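Local coordinates for putative polyphosphate kinase 2 family protein (Arthrobacter aurescens, PDB 3RHF) that probably acts as a polyphosphate kinase of the PPK2 family, moving phosphate between inorganic polyphosphate and nucleotides, at residues A[61-65]-A[132-136]; A[76-81]-A[135-141]; A[91-95]-A[253-258]; A[145-150]-A[160-164]. All blocks are in the same frame, centred on the assembly; numbering follows the deposited sequence.

Contact 1 of 4, residues A[61-65]-A[132-136]; sequences QEKLF and AGMVG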
# COMPACT_ATOMS: atom_id res chain seq x y z
N GLN A 61 -8.16 -8.41 7.92
CA GLN A 61 -7.00 -7.64 8.28
C GLN A 61 -7.44 -6.51 9.20
O GLN A 61 -6.76 -6.16 10.13
CB GLN A 61 -6.29 -7.12 7.01
CG GLN A 61 -5.18 -6.12 7.22
CD GLN A 61 -5.68 -4.68 7.30
OE1 GLN A 61 -6.32 -4.18 6.37
NE2 GLN A 61 -5.37 -4.00 8.42
N GLU A 62 -8.59 -5.93 8.93
CA GLU A 62 -9.08 -4.84 9.71
C GLU A 62 -9.35 -5.31 11.12
O GLU A 62 -9.08 -4.58 12.03
CB GLU A 62 -10.32 -4.24 9.12
CG GLU A 62 -10.83 -3.06 9.95
CD GLU A 62 -11.93 -2.19 9.26
OE1 GLU A 62 -11.54 -1.29 8.45
OE2 GLU A 62 -13.15 -2.37 9.57
N LYS A 63 -9.81 -6.54 11.28
CA LYS A 63 -9.94 -7.13 12.60
C LYS A 63 -8.63 -7.38 13.29
O LYS A 63 -8.48 -7.03 14.44
CB LYS A 63 -10.70 -8.42 12.56
CG LYS A 63 -12.18 -8.26 12.27
CD LYS A 63 -12.87 -9.63 12.37
CE LYS A 63 -14.33 -9.61 11.92
NZ LYS A 63 -14.90 -10.98 11.84
N LEU A 64 -7.68 -7.99 12.60
CA LEU A 64 -6.30 -8.10 13.15
C LEU A 64 -5.85 -6.78 13.73
O LEU A 64 -5.41 -6.69 14.86
CB LEU A 64 -5.29 -8.55 12.07
CG LEU A 64 -3.86 -8.93 12.55
CD1 LEU A 64 -3.91 -10.16 13.38
CD2 LEU A 64 -2.95 -9.19 11.38
N PHE A 65 -5.95 -5.74 12.93
CA PHE A 65 -5.57 -4.39 13.34
C PHE A 65 -6.32 -3.88 14.57
O PHE A 65 -5.74 -3.36 15.48
CB PHE A 65 -5.82 -3.45 12.18
CG PHE A 65 -5.23 -2.09 12.37
CD1 PHE A 65 -3.92 -1.85 12.09
CD2 PHE A 65 -5.98 -1.09 12.89
CE1 PHE A 65 -3.37 -0.59 12.31
CE2 PHE A 65 -5.44 0.17 13.10
CZ PHE A 65 -4.14 0.42 12.79
N ALA A 132 2.61 -5.85 16.41
CA ALA A 132 1.26 -6.28 16.85
C ALA A 132 0.13 -5.70 15.99
O ALA A 132 0.09 -4.52 15.72
CB ALA A 132 1.01 -5.91 18.30
N GLY A 133 -0.77 -6.55 15.56
CA GLY A 133 -1.87 -6.10 14.76
C GLY A 133 -1.55 -5.80 13.31
O GLY A 133 -2.43 -5.35 12.57
N MSE A 134 -0.31 -6.03 12.89
CA MSE A 134 0.06 -5.69 11.53
C MSE A 134 0.18 -6.91 10.65
O MSE A 134 0.39 -8.03 11.15
CB MSE A 134 1.36 -4.92 11.51
CG MSE A 134 1.40 -3.64 12.37
SE MSE A 134 0.30 -2.20 11.63
CE MSE A 134 1.34 -1.65 10.07
N VAL A 135 -0.03 -6.71 9.34
CA VAL A 135 0.31 -7.72 8.33
C VAL A 135 1.58 -7.29 7.70
O VAL A 135 1.67 -6.24 7.08
CB VAL A 135 -0.76 -7.86 7.22
CG1 VAL A 135 -0.25 -8.78 6.12
CG2 VAL A 135 -2.12 -8.39 7.84
N GLY A 136 2.60 -8.08 7.87
CA GLY A 136 3.89 -7.76 7.25
C GLY A 136 4.04 -8.52 5.95
O GLY A 136 3.68 -9.73 5.88
O HOH W 1 -3.27 -4.86 10.06
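L64, on helix 43-69, presses into the chain just as it enters strand 135-139. Its CG stands anti to the backbone N (chi1 -171°), which carries CD2 out from the helix to the start of the strand. There CD2 lies 3.5 Å from M134 O. The same methyl is 3.7 Å from V135 CG2, and the two side chains cross at about a right angle. Q61, one turn earlier in the helix, adds its CG at 3.9 Å from V135 CG2. One valine methyl thus serves two helix residues, and all three are buried.

Next to this, the backbones themselves pack closely. G133 CA is 3.6 Å from L64 O, and F65 CA is 3.4 Å from G133 O. Both are CA-H...O contacts. G133 has a positive phi (77°), a value that favours glycine, and it brings no side chain to the helix.

The other side is looser. F65 and selenomethionine M134 are partly exposed and lie side by side, pointing the same way. M134 SE sits at the edge of the F65 ring, 5.2 Å from the ring centroid and 82° off the normal, a Met-aromatic contact. A water joins the segments here. It accepts from Q61 NE2 at 2.8 Å and donates to G133 O. D100 N holds Q61 OE1, so both ends of the amide are engaged.

This is a helix packed on the N-terminal end of a parallel strand in a three-layer alpha/beta/alpha sandwich, the P-loop NTPase type of fold.

Contact 2 of 4, residues A[76-81]-A[135-141]; sequences LLLILQ and VGVFDRS
L76, L78 and L80 lie opposite V135, V137 and D139 in a parallel ladder, and their backbone groups bond to G136, F138 and R140. G136 N donates to L76 O, L78 N to G136 O, F138 N to L78 O, and L80 N to F138 O. The last bond, R140 N to L80 O at 3.1 Å, is bent to 137° as the chain leaves the strand. L77 and I79 use their backbone polar groups on strand 179-187, so strand 75-82 is an inner one.

Apolar contacts fill both faces. On the face of L77, I79 and F138, L77 CD1 stands over the centre of the F138 ring. It is 3.7 Å from the centroid and 4° off the normal, a CH-pi contact. G136, lacking a side chain, lies beneath L77, whose CD1 is 3.6 Å from G136 O. On the other face, L78 and V137 lie side by side, with L78 CD2 4.1 Å from V137 CG2. L76 and L78 also pack on helix 250-266.

The polar contacts gather at the C-terminal end. S141 OG donates to Q81 OE1 at 2.7 Å, in the carbonyl plane and on a lone pair. A bend at chi2 (-79°) turns the Q81 amide back to this hydroxyl, and E144 takes its NE2. R140 makes its salt bridge with D84.

The strand order 104-108, 135-139, 75-82, 179-187, 242-246 is that of P-loop kinases. The D139 side chain is about 5 Å from a phosphate ion, probably from the crystallisation liquor. Its place is consistent with the Walker B aspartate of such folds.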
# COMPACT_ATOMS: atom_id res chain seq x y z
N LEU A 76 0.85 -11.04 11.49
CA LEU A 76 1.05 -11.95 10.41
C LEU A 76 2.18 -11.49 9.52
O LEU A 76 2.40 -10.32 9.35
CB LEU A 76 -0.27 -12.10 9.62
CG LEU A 76 -0.37 -13.34 8.70
CD1 LEU A 76 -1.68 -14.04 8.79
CD2 LEU A 76 -0.15 -12.94 7.30
N LEU A 77 2.88 -12.45 8.94
CA LEU A 77 4.05 -12.19 8.09
C LEU A 77 4.00 -13.14 6.89
O LEU A 77 4.13 -14.37 7.04
CB LEU A 77 5.37 -12.38 8.86
CG LEU A 77 6.71 -12.13 8.09
CD1 LEU A 77 6.78 -10.71 7.48
CD2 LEU A 77 7.99 -12.43 8.87
N LEU A 78 3.77 -12.53 5.71
CA LEU A 78 3.82 -13.18 4.45
C LEU A 78 5.20 -13.01 3.86
O LEU A 78 5.65 -11.86 3.66
CB LEU A 78 2.80 -12.55 3.53
CG LEU A 78 2.66 -13.08 2.09
CD1 LEU A 78 2.14 -14.55 2.06
CD2 LEU A 78 1.73 -12.18 1.30
N ILE A 79 5.87 -14.14 3.60
CA ILE A 79 7.14 -14.19 2.91
C ILE A 79 6.98 -14.76 1.52
O ILE A 79 6.60 -15.94 1.36
CB ILE A 79 8.24 -15.09 3.66
CG1 ILE A 79 8.52 -14.55 5.07
CG2 ILE A 79 9.52 -15.07 2.90
CD1 ILE A 79 9.40 -15.39 5.95
N LEU A 80 7.34 -13.95 0.52
CA LEU A 80 7.41 -14.40 -0.87
C LEU A 80 8.82 -14.56 -1.41
O LEU A 80 9.61 -13.62 -1.35
CB LEU A 80 6.69 -13.46 -1.77
CG LEU A 80 5.22 -13.45 -1.45
CD1 LEU A 80 4.67 -12.11 -1.96
CD2 LEU A 80 4.53 -14.65 -2.07
N GLN A 81 9.13 -15.73 -1.94
CA GLN A 81 10.34 -15.94 -2.76
C GLN A 81 9.94 -16.49 -4.11
O GLN A 81 8.98 -17.28 -4.21
CB GLN A 81 11.26 -16.94 -2.10
CG GLN A 81 11.84 -16.50 -0.74
CD GLN A 81 12.97 -15.56 -0.90
OE1 GLN A 81 13.27 -14.80 -0.00
NE2 GLN A 81 13.61 -15.59 -2.03
N VAL A 135 -0.03 -6.71 9.34
CA VAL A 135 0.31 -7.72 8.33
C VAL A 135 1.58 -7.29 7.70
O VAL A 135 1.67 -6.24 7.08
CB VAL A 135 -0.76 -7.86 7.22
CG1 VAL A 135 -0.25 -8.78 6.12
CG2 VAL A 135 -2.12 -8.39 7.84
N GLY A 136 2.60 -8.08 7.87
CA GLY A 136 3.89 -7.76 7.25
C GLY A 136 4.04 -8.52 5.95
O GLY A 136 3.68 -9.73 5.88
N VAL A 137 4.55 -7.84 4.93
CA VAL A 137 4.86 -8.53 3.67
C VAL A 137 6.31 -8.34 3.32
O VAL A 137 6.79 -7.20 3.18
CB VAL A 137 3.94 -8.09 2.52
CG1 VAL A 137 4.44 -8.71 1.20
CG2 VAL A 137 2.47 -8.47 2.83
N PHE A 138 7.00 -9.48 3.18
CA PHE A 138 8.39 -9.55 2.70
C PHE A 138 8.44 -10.03 1.23
O PHE A 138 8.26 -11.23 0.93
CB PHE A 138 9.22 -10.53 3.56
CG PHE A 138 9.64 -10.02 4.94
CD1 PHE A 138 9.33 -8.75 5.40
CD2 PHE A 138 10.38 -10.86 5.76
CE1 PHE A 138 9.75 -8.31 6.70
CE2 PHE A 138 10.78 -10.46 7.05
CZ PHE A 138 10.46 -9.18 7.52
N ASP A 139 8.65 -9.06 0.33
CA ASP A 139 9.07 -9.34 -1.04
C ASP A 139 10.59 -9.58 -1.07
O ASP A 139 11.39 -8.65 -0.98
CB ASP A 139 8.64 -8.20 -1.99
CG ASP A 139 9.01 -8.45 -3.44
OD1 ASP A 139 9.75 -9.40 -3.69
OD2 ASP A 139 8.55 -7.71 -4.35
N ARG A 140 10.94 -10.87 -1.23
CA ARG A 140 12.23 -11.44 -0.86
C ARG A 140 12.41 -11.34 0.65
O ARG A 140 11.68 -10.61 1.31
CB ARG A 140 13.39 -10.80 -1.61
CG ARG A 140 13.29 -10.91 -3.10
CD ARG A 140 14.43 -10.14 -3.70
NE ARG A 140 14.45 -10.22 -5.15
CZ ARG A 140 13.80 -9.42 -5.98
NH1 ARG A 140 13.92 -9.63 -7.29
NH2 ARG A 140 13.02 -8.42 -5.54
N SER A 141 13.35 -12.11 1.19
CA SER A 141 13.45 -12.31 2.61
C SER A 141 14.84 -12.75 3.10
O SER A 141 15.87 -12.54 2.43
CB SER A 141 12.44 -13.36 3.00
OG SER A 141 12.97 -14.63 2.70

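Contact 3 of 4, residues A[91-95]-A[253-258]; sequences IVSHV and ARIAVQ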
# COMPACT_ATOMS: atom_id res chain seq x y z
N ILE A 91 1.76 -10.05 -7.08
CA ILE A 91 1.02 -10.62 -5.98
C ILE A 91 1.06 -9.68 -4.76
O ILE A 91 0.00 -9.45 -4.13
CB ILE A 91 1.50 -12.06 -5.61
CG1 ILE A 91 1.29 -12.98 -6.82
CG2 ILE A 91 0.77 -12.61 -4.41
CD1 ILE A 91 0.61 -14.27 -6.53
N VAL A 92 2.25 -9.11 -4.46
CA VAL A 92 2.41 -8.24 -3.35
C VAL A 92 1.47 -7.10 -3.52
O VAL A 92 0.68 -6.79 -2.61
CB VAL A 92 3.86 -7.67 -3.26
CG1 VAL A 92 3.85 -6.40 -2.38
CG2 VAL A 92 4.83 -8.72 -2.74
N SER A 93 1.50 -6.50 -4.71
CA SER A 93 0.62 -5.40 -5.01
C SER A 93 -0.81 -5.75 -4.87
O SER A 93 -1.64 -4.92 -4.48
CB SER A 93 0.83 -4.96 -6.45
OG SER A 93 0.04 -3.83 -6.80
N HIS A 94 -1.18 -6.96 -5.25
CA HIS A 94 -2.59 -7.25 -5.16
C HIS A 94 -3.04 -7.40 -3.67
O HIS A 94 -4.06 -6.83 -3.24
CB HIS A 94 -3.00 -8.47 -5.99
CG HIS A 94 -4.47 -8.59 -6.08
ND1 HIS A 94 -5.21 -9.20 -5.09
CD2 HIS A 94 -5.36 -8.06 -6.96
CE1 HIS A 94 -6.51 -9.07 -5.38
NE2 HIS A 94 -6.62 -8.38 -6.50
N VAL A 95 -2.26 -8.17 -2.91
CA VAL A 95 -2.56 -8.48 -1.52
C VAL A 95 -2.56 -7.19 -0.70
O VAL A 95 -3.46 -6.91 0.04
CB VAL A 95 -1.50 -9.43 -0.94
CG1 VAL A 95 -1.73 -9.59 0.54
CG2 VAL A 95 -1.52 -10.81 -1.67
N ALA A 253 -1.96 -18.48 -8.92
CA ALA A 253 -1.05 -18.04 -7.86
C ALA A 253 -1.70 -16.93 -7.04
O ALA A 253 -1.61 -16.94 -5.82
CB ALA A 253 0.28 -17.58 -8.42
N ARG A 254 -2.38 -15.98 -7.67
CA ARG A 254 -3.01 -14.95 -6.91
C ARG A 254 -4.02 -15.50 -5.91
O ARG A 254 -4.03 -15.04 -4.76
CB ARG A 254 -3.73 -13.97 -7.80
CG ARG A 254 -2.83 -13.11 -8.61
CD ARG A 254 -3.61 -12.29 -9.60
NE ARG A 254 -2.70 -11.74 -10.61
CZ ARG A 254 -2.86 -11.78 -11.94
NH1 ARG A 254 -3.93 -12.32 -12.52
NH2 ARG A 254 -1.95 -11.22 -12.71
N ILE A 255 -4.90 -16.42 -6.32
CA ILE A 255 -5.89 -16.94 -5.41
C ILE A 255 -5.32 -17.94 -4.42
O ILE A 255 -5.91 -18.19 -3.38
CB ILE A 255 -7.09 -17.56 -6.11
CG1 ILE A 255 -6.65 -18.69 -7.08
CG2 ILE A 255 -7.89 -16.50 -6.78
CD1 ILE A 255 -7.84 -19.48 -7.68
N ALA A 256 -4.17 -18.51 -4.72
CA ALA A 256 -3.58 -19.50 -3.81
C ALA A 256 -2.89 -18.73 -2.68
O ALA A 256 -3.03 -19.07 -1.50
CB ALA A 256 -2.61 -20.46 -4.55
N VAL A 257 -2.19 -17.67 -3.05
CA VAL A 257 -1.57 -16.82 -2.06
C VAL A 257 -2.66 -16.23 -1.21
O VAL A 257 -2.62 -16.34 0.03
CB VAL A 257 -0.63 -15.77 -2.64
CG1 VAL A 257 -0.17 -14.86 -1.53
CG2 VAL A 257 0.63 -16.43 -3.22
N GLN A 258 -3.68 -15.66 -1.84
CA GLN A 258 -4.73 -15.06 -1.01
C GLN A 258 -5.43 -16.03 -0.08
O GLN A 258 -5.69 -15.68 1.08
CB GLN A 258 -5.73 -14.17 -1.79
CG GLN A 258 -5.24 -12.74 -1.68
CD GLN A 258 -6.05 -11.69 -2.39
OE1 GLN A 258 -5.49 -10.89 -3.14
NE2 GLN A 258 -7.36 -11.63 -2.10
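I91 and V257 meet between two helices, 88-98 and 250-266, that cover one face of the sheet in this alpha/beta/alpha sandwich. Helix 88-98 follows strand 75-82, as the helix after the P-loop does in P-loop kinases. The segment axes come within 10.3 Å of each other.

I91 carries most of the apolar contact. Its CG2 and CD1 methyls go to different partners. CG2, on one branch, meets V257 tip to tip, 3.8 Å from V257 CG1. CD1, on the other, reaches the backbone one turn earlier. It is 3.5 Å from A253 O and 3.8 Å from A253 CB. V95, one turn on from I91, slides past Q258 in the opposite direction, with V95 CG2 4.2 Å from Q258 CG. V257 also touches V184 and L186 of the sheet, which ties this layer to the strands below.

The polar link lies at the more open side, where H94 and R254 are partly exposed. H94 CG stands anti to its N (chi1 -170°), which swings the ring out toward the second helix. The first torsion of Q258 is unusual (chi1 -95°), but the chain is extended beyond CG and brings the amide to the edge of the ring. D54 takes Q258 NE2, consistent with OE1 facing the histidine. R254 NH1 bonds to a citrate, probably from the crystallisation liquor.

Ring and amide are nearly coplanar, and H94 ND1 donates to Q258 OE1 at 2.6 Å, a short bond bent to 134° at the hydrogen.

Contact 4 of 4, residues A[145-150]-A[160-164]; sequences DVLIHR and LERRY
R163 NH1 donates to D145 O at 2.5 Å, the one hydrogen bond between the two segments, though its exact length is doubtful. The donor lies in the carbonyl plane on a lone pair, and the oxygen lies almost in the guanidinium plane. The bond is still bent, at 137° on the hydrogen. D145 OD1 is 4.3 Å from the same nitrogen but well out of the guanidinium plane, so only charge acts between them. H149 comes to the guanidinium edge, its ND1 3.5 Å from R163 NH1, with the two planes 66° apart.

The R163 chain is extended from CG to NE and runs past V146 in the opposite direction. V146 CG1 is 3.7 Å from R163 CB. V146 CB lies 3.6 Å from Y164 CE1, placed obliquely to the ring. This valine is buried between the 145-147 backbone and helix 157-176. Further along, R150 crosses L160 at about a right angle, with R150 CG 3.9 Å from L160 CD1. R150 carries its charged end on to D226 of helix 221-235.

E159 forms a salt bridge with R163 NE, and F121 adds a cation-pi contact. E159 and D145 O each take an N-H group of R163, which fixes the guanidinium and ties the D145 backbone to helix 157-176.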
# COMPACT_ATOMS: atom_id res chain seq x y z
N ASP A 145 19.70 -15.18 1.57
CA ASP A 145 21.04 -15.46 2.06
C ASP A 145 21.38 -16.94 2.10
O ASP A 145 22.49 -17.27 2.42
CB ASP A 145 21.26 -14.81 3.41
CG ASP A 145 21.25 -13.30 3.31
OD1 ASP A 145 22.22 -12.75 2.75
OD2 ASP A 145 20.27 -12.68 3.77
N VAL A 146 20.43 -17.83 1.79
CA VAL A 146 20.78 -19.22 1.48
C VAL A 146 20.43 -19.67 0.06
O VAL A 146 20.38 -20.88 -0.20
CB VAL A 146 20.14 -20.19 2.47
CG1 VAL A 146 20.65 -19.88 3.84
CG2 VAL A 146 18.62 -20.16 2.39
N LEU A 147 20.17 -18.73 -0.84
CA LEU A 147 19.83 -19.06 -2.23
C LEU A 147 20.90 -18.49 -3.18
O LEU A 147 21.71 -19.21 -3.68
CB LEU A 147 18.44 -18.55 -2.64
CG LEU A 147 17.29 -19.19 -1.87
CD1 LEU A 147 16.05 -18.34 -1.96
CD2 LEU A 147 17.05 -20.63 -2.32
N ILE A 148 20.88 -17.18 -3.39
CA ILE A 148 21.80 -16.57 -4.29
C ILE A 148 23.22 -16.91 -3.78
O ILE A 148 24.06 -17.38 -4.53
CB ILE A 148 21.46 -15.03 -4.48
CG1 ILE A 148 22.20 -14.46 -5.70
CG2 ILE A 148 21.83 -14.21 -3.30
CD1 ILE A 148 21.63 -13.07 -6.20
N HIS A 149 23.44 -16.77 -2.48
CA HIS A 149 24.75 -17.01 -1.89
C HIS A 149 25.20 -18.45 -2.12
O HIS A 149 26.36 -18.72 -2.33
CB HIS A 149 24.73 -16.71 -0.39
CG HIS A 149 24.68 -15.25 -0.06
ND1 HIS A 149 25.62 -14.64 0.76
CD2 HIS A 149 23.80 -14.28 -0.41
CE1 HIS A 149 25.32 -13.36 0.90
NE2 HIS A 149 24.23 -13.11 0.19
N ARG A 150 24.27 -19.39 -2.08
CA ARG A 150 24.62 -20.77 -2.33
C ARG A 150 25.09 -20.95 -3.78
O ARG A 150 26.23 -21.31 -4.03
CB ARG A 150 23.45 -21.66 -2.03
CG ARG A 150 23.76 -23.11 -2.20
CD ARG A 150 22.64 -23.91 -1.61
NE ARG A 150 22.98 -25.30 -1.42
CZ ARG A 150 23.01 -26.22 -2.39
NH1 ARG A 150 22.72 -25.92 -3.67
NH2 ARG A 150 23.29 -27.47 -2.06
N LEU A 160 26.22 -21.88 5.42
CA LEU A 160 24.89 -22.22 4.98
C LEU A 160 24.16 -23.01 6.05
O LEU A 160 23.05 -22.67 6.44
CB LEU A 160 24.95 -23.03 3.70
CG LEU A 160 25.43 -22.27 2.45
CD1 LEU A 160 25.49 -23.24 1.27
CD2 LEU A 160 24.51 -21.06 2.16
N GLU A 161 24.79 -24.06 6.55
CA GLU A 161 24.17 -24.85 7.59
C GLU A 161 23.79 -23.98 8.81
O GLU A 161 22.69 -24.11 9.32
CB GLU A 161 25.10 -25.99 8.03
CG GLU A 161 24.34 -27.19 8.60
CD GLU A 161 23.43 -27.85 7.58
OE1 GLU A 161 23.79 -27.92 6.37
OE2 GLU A 161 22.33 -28.29 8.00
N ARG A 162 24.69 -23.10 9.25
CA ARG A 162 24.36 -22.26 10.38
C ARG A 162 23.22 -21.30 10.03
O ARG A 162 22.39 -20.96 10.88
CB ARG A 162 25.59 -21.50 10.96
CG ARG A 162 25.78 -20.04 10.44
CD ARG A 162 26.67 -19.13 11.34
NE ARG A 162 25.86 -18.12 12.05
CZ ARG A 162 25.37 -17.00 11.51
NH1 ARG A 162 24.63 -16.20 12.27
NH2 ARG A 162 25.58 -16.68 10.23
N ARG A 163 23.16 -20.86 8.79
CA ARG A 163 22.11 -19.96 8.39
C ARG A 163 20.74 -20.60 8.41
O ARG A 163 19.77 -20.00 8.84
CB ARG A 163 22.39 -19.42 7.04
CG ARG A 163 23.46 -18.43 7.13
CD ARG A 163 23.64 -17.84 5.81
NE ARG A 163 24.77 -16.95 5.82
CZ ARG A 163 25.15 -16.24 4.77
NH1 ARG A 163 24.48 -16.33 3.64
NH2 ARG A 163 26.20 -15.43 4.88
N TYR A 164 20.69 -21.85 7.99
CA TYR A 164 19.46 -22.60 8.05
C TYR A 164 18.97 -22.69 9.49
O TYR A 164 17.76 -22.52 9.76
CB TYR A 164 19.65 -24.01 7.52
CG TYR A 164 19.93 -24.10 6.05
CD1 TYR A 164 19.22 -23.32 5.13
CD2 TYR A 164 20.86 -24.99 5.57
CE1 TYR A 164 19.49 -23.44 3.75
CE2 TYR A 164 21.14 -25.11 4.23
CZ TYR A 164 20.46 -24.35 3.33
OH TYR A 164 20.75 -24.51 2.01

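How the contacts relate
Contacts 1 and 2 share V135 and G136 at the start of strand 135-139 in the parallel sheet, their centres about 14 Å apart. M134 O and L76 N, at 3.1 Å, probably make a hydrogen bond between them. Contact 3 is the helical layer over this sheet: V92 touches L80, V137 and D139, and V257 touches L78. Its centre is about 12 Å from that of contact 2. The centre of contact 4 lies about 18 Å from that of contact 2, which it meets through L147 on Q81. It follows contacts 1 and 2 along the chain, and contact 3 spans it. Contacts 1 to 3 thus build the alpha/beta/alpha core, with contact 4 at its edge.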